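Long-range contact in tail fiber protein (Acinetobacter phage AM24, PDB 5W5P), which probably recognises, and may cleave, the capsular polysaccharide of its Acinetobacter baumannii host as the trimeric tailspike of the phage: residues E191-L197 with D224-N228. Residues are numbered along the deposited sequence; the frame is centred on the assembly and turned at random.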
ATOM      1  N   GLU A 191      19.113   8.517  31.809  1.00 46.62           N
ATOM      2  CA  GLU A 191      19.003   7.725  30.590  1.00 45.84           C
ATOM      3  C   GLU A 191      18.407   6.347  30.855  1.00 47.59           C
ATOM      4  O   GLU A 191      17.733   5.786  29.983  1.00 47.30           O
ATOM      5  CB  GLU A 191      20.378   7.611  29.929  1.00 44.05           C
ATOM      6  CG  GLU A 191      20.865   8.915  29.299  1.00 43.64           C
ATOM      7  CD  GLU A 191      21.670   9.793  30.255  1.00 49.18           C
ATOM      8  OE1 GLU A 191      21.640   9.548  31.481  1.00 45.89           O
ATOM      9  OE2 GLU A 191      22.328  10.740  29.772  1.00 48.02           O
ATOM     10  N   THR A 192      18.619   5.801  32.052  1.00 50.47           N
ATOM     11  CA  THR A 192      18.135   4.473  32.408  1.00 51.31           C
ATOM     12  C   THR A 192      16.804   4.515  33.154  1.00 51.64           C
ATOM     13  O   THR A 192      16.456   3.546  33.840  1.00 57.34           O
ATOM     14  CB  THR A 192      19.181   3.739  33.249  1.00 53.37           C
ATOM     15  OG1 THR A 192      19.649   4.604  34.292  1.00 58.16           O
ATOM     16  CG2 THR A 192      20.360   3.318  32.384  1.00 46.87           C
ATOM     17  N   SER A 193      16.052   5.605  33.028  1.00 47.89           N
ATOM     18  CA  SER A 193      14.821   5.753  33.791  1.00 50.53           C
ATOM     19  C   SER A 193      13.721   4.856  33.238  1.00 50.61           C
ATOM     20  O   SER A 193      13.592   4.685  32.022  1.00 49.45           O
ATOM     21  CB  SER A 193      14.351   7.206  33.772  1.00 53.50           C
ATOM     22  OG  SER A 193      13.038   7.324  34.296  1.00 53.66           O
ATOM     23  N   THR A 194      12.916   4.291  34.140  1.00 48.07           N
ATOM     24  CA  THR A 194      11.756   3.529  33.701  1.00 48.69           C
ATOM     25  C   THR A 194      10.576   4.425  33.345  1.00 52.75           C
ATOM     26  O   THR A 194       9.542   3.915  32.905  1.00 55.63           O
ATOM     27  CB  THR A 194      11.335   2.517  34.773  1.00 49.42           C
ATOM     28  OG1 THR A 194      10.914   3.209  35.956  1.00 48.64           O
ATOM     29  CG2 THR A 194      12.491   1.590  35.107  1.00 47.53           C
ATOM     30  N   ASP A 195      10.712   5.741  33.489  1.00 53.38           N
ATOM     31  CA  ASP A 195       9.631   6.645  33.137  1.00 52.09           C
ATOM     32  C   ASP A 195       9.664   6.951  31.646  1.00 48.39           C
ATOM     33  O   ASP A 195      10.690   6.797  30.977  1.00 47.68           O
ATOM     34  CB  ASP A 195       9.720   7.935  33.951  1.00 55.79           C
ATOM     35  CG  ASP A 195       9.266   7.748  35.382  1.00 62.47           C
ATOM     36  OD1 ASP A 195       8.418   6.864  35.622  1.00 66.26           O
ATOM     37  OD2 ASP A 195       9.750   8.482  36.269  1.00 66.70           O
ATOM     38  N   ASP A 196       8.515   7.384  31.126  1.00 48.37           N
ATOM     39  CA  ASP A 196       8.364   7.662  29.696  1.00 44.81           C
ATOM     40  C   ASP A 196       8.837   9.086  29.389  1.00 45.86           C
ATOM     41  O   ASP A 196       8.063   9.983  29.052  1.00 41.33           O
ATOM     42  CB  ASP A 196       6.923   7.441  29.259  1.00 41.43           C
ATOM     43  CG  ASP A 196       6.822   6.934  27.834  1.00 48.85           C
ATOM     44  OD1 ASP A 196       7.882   6.655  27.232  1.00 43.35           O
ATOM     45  OD2 ASP A 196       5.685   6.814  27.315  1.00 48.96           O
ATOM     46  N   LEU A 197      10.153   9.270  29.494  1.00 41.52           N
ATOM     47  CA  LEU A 197      10.776  10.580  29.298  1.00 41.46           C
ATOM     48  C   LEU A 197      11.026  10.809  27.807  1.00 43.53           C
ATOM     49  O   LEU A 197      12.158  10.933  27.337  1.00 44.52           O
ATOM     50  CB  LEU A 197      12.061  10.679  30.106  1.00 42.19           C
ATOM     51  CG  LEU A 197      11.965  10.200  31.556  1.00 50.91           C
ATOM     52  CD1 LEU A 197      13.303  10.364  32.263  1.00 51.02           C
ATOM     53  CD2 LEU A 197      10.875  10.967  32.289  1.00 50.59           C
ATOM     54  N   ASP A 224      14.081   4.792  22.373  1.00 37.94           N
ATOM     55  CA  ASP A 224      13.517   4.778  23.718  1.00 38.31           C
ATOM     56  C   ASP A 224      12.849   6.099  24.057  1.00 39.59           C
ATOM     57  O   ASP A 224      11.928   6.130  24.882  1.00 41.39           O
ATOM     58  CB  ASP A 224      14.603   4.493  24.759  1.00 41.84           C
ATOM     59  CG  ASP A 224      15.048   3.049  24.775  1.00 42.73           C
ATOM     60  OD1 ASP A 224      14.189   2.144  24.878  1.00 43.34           O
ATOM     61  OD2 ASP A 224      16.273   2.821  24.697  1.00 40.92           O
ATOM     62  N   ARG A 225      13.312   7.201  23.451  1.00 40.79           N
ATOM     63  CA  ARG A 225      12.925   8.548  23.858  1.00 42.15           C
ATOM     64  C   ARG A 225      12.329   9.395  22.747  1.00 43.78           C
ATOM     65  O   ARG A 225      11.819  10.482  23.039  1.00 42.11           O
ATOM     66  CB  ARG A 225      14.132   9.302  24.444  1.00 38.01           C
ATOM     67  CG  ARG A 225      14.920   8.518  25.463  1.00 38.80           C
ATOM     68  CD  ARG A 225      14.036   7.972  26.577  1.00 39.43           C
ATOM     69  NE  ARG A 225      14.809   7.302  27.619  1.00 41.68           N
ATOM     70  CZ  ARG A 225      14.277   6.757  28.708  1.00 43.92           C
ATOM     71  NH1 ARG A 225      12.965   6.794  28.895  1.00 41.11           N
ATOM     72  NH2 ARG A 225      15.056   6.158  29.602  1.00 42.42           N
ATOM     73  N   LEU A 226      12.366   8.935  21.498  1.00 46.25           N
ATOM     74  CA  LEU A 226      11.865   9.690  20.354  1.00 42.96           C
ATOM     75  C   LEU A 226      10.709   8.918  19.734  1.00 41.46           C
ATOM     76  O   LEU A 226      10.917   7.852  19.141  1.00 40.56           O
ATOM     77  CB  LEU A 226      12.980   9.934  19.337  1.00 41.99           C
ATOM     78  CG  LEU A 226      14.110  10.837  19.848  1.00 42.89           C
ATOM     79  CD1 LEU A 226      15.111  11.189  18.751  1.00 44.55           C
ATOM     80  CD2 LEU A 226      13.531  12.094  20.467  1.00 39.28           C
ATOM     81  N   TYR A 227       9.497   9.448  19.882  1.00 43.34           N
ATOM     82  CA  TYR A 227       8.290   8.873  19.305  1.00 39.88           C
ATOM     83  C   TYR A 227       7.774   9.774  18.192  1.00 40.58           C
ATOM     84  O   TYR A 227       8.155  10.943  18.085  1.00 44.38           O
ATOM     85  CB  TYR A 227       7.191   8.693  20.359  1.00 41.29           C
ATOM     86  CG  TYR A 227       7.564   7.839  21.555  1.00 41.17           C
ATOM     87  CD1 TYR A 227       8.624   6.942  21.494  1.00 38.31           C
ATOM     88  CD2 TYR A 227       6.836   7.921  22.743  1.00 40.32           C
ATOM     89  CE1 TYR A 227       8.961   6.163  22.585  1.00 42.40           C
ATOM     90  CE2 TYR A 227       7.165   7.139  23.843  1.00 39.08           C
ATOM     91  CZ  TYR A 227       8.229   6.265  23.757  1.00 41.63           C
ATOM     92  OH  TYR A 227       8.571   5.482  24.834  1.00 42.09           O
ATOM     93  N   ASN A 228       6.882   9.218  17.375  1.00 37.95           N
ATOM     94  CA  ASN A 228       6.273   9.928  16.254  1.00 34.14           C
ATOM     95  C   ASN A 228       7.350  10.555  15.367  1.00 39.07           C
ATOM     96  O   ASN A 228       7.442  11.774  15.211  1.00 40.75           O
ATOM     97  CB  ASN A 228       5.272  10.978  16.745  1.00 34.72           C
ATOM     98  CG  ASN A 228       4.069  10.365  17.457  1.00 41.61           C
ATOM     99  OD1 ASN A 228       4.129   9.243  17.957  1.00 41.37           O
ATOM    100  ND2 ASN A 228       2.975  11.112  17.512  1.00 35.66           N
TER
HETATM  101  O   HOH W   1      17.546   6.922  27.335  1.00 41.50           O
HETATM  102  O   HOH W   2      10.799   7.441  26.863  1.00 39.08           O
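Bent at chi2 (-53°) and extended from there on, the side chain of Arg225 carries its guanidinium into the curve of the 191-197 loop, where backbone carbonyls meet its edge. NH2 gives both its hydrogens to the loop: one to Glu191 O at 2.7 Å, the donor standing above that carbonyl plane, and one almost straight to Ser193 O at 3.2 Å, in the carbonyl plane and on a lone pair. NH1 adds a weak bond to Asp195 O at 3.1 Å. Water 1, between NE and Glu191 O, and water 2, accepting from NH1, also lie in the guanidinium plane, so partners along its edge fix its rotation. The aliphatic part of Arg225 runs past Leu197, with CD 3.6 Å from Leu197 O. The tailspike shaft here is a right-handed parallel beta-helix, and the 191-197 loop leads into strand 199-204, which pairs in parallel with strand 226-227; the arginine thus ties a loop to the following turn of the coil. Within the loop, Ser193 OG accepts from Asp195 N in an ST turn, and Asp196 centres an inverse gamma turn. The Asp196 carboxylate is inclined 53° to the ring of Tyr227, whose OH donates to the syn lone pair of OD1 at 2.8 Å. Water 2 gives its hydrogens to this OD1 and to Asp224 O, linking the tyrosine and arginine sites. Arg249 hydrogen-bonds to the Tyr227 hydroxyl and forms a salt bridge with Asp224, while the tyrosine ring lies nearly parallel to that of Tyr198.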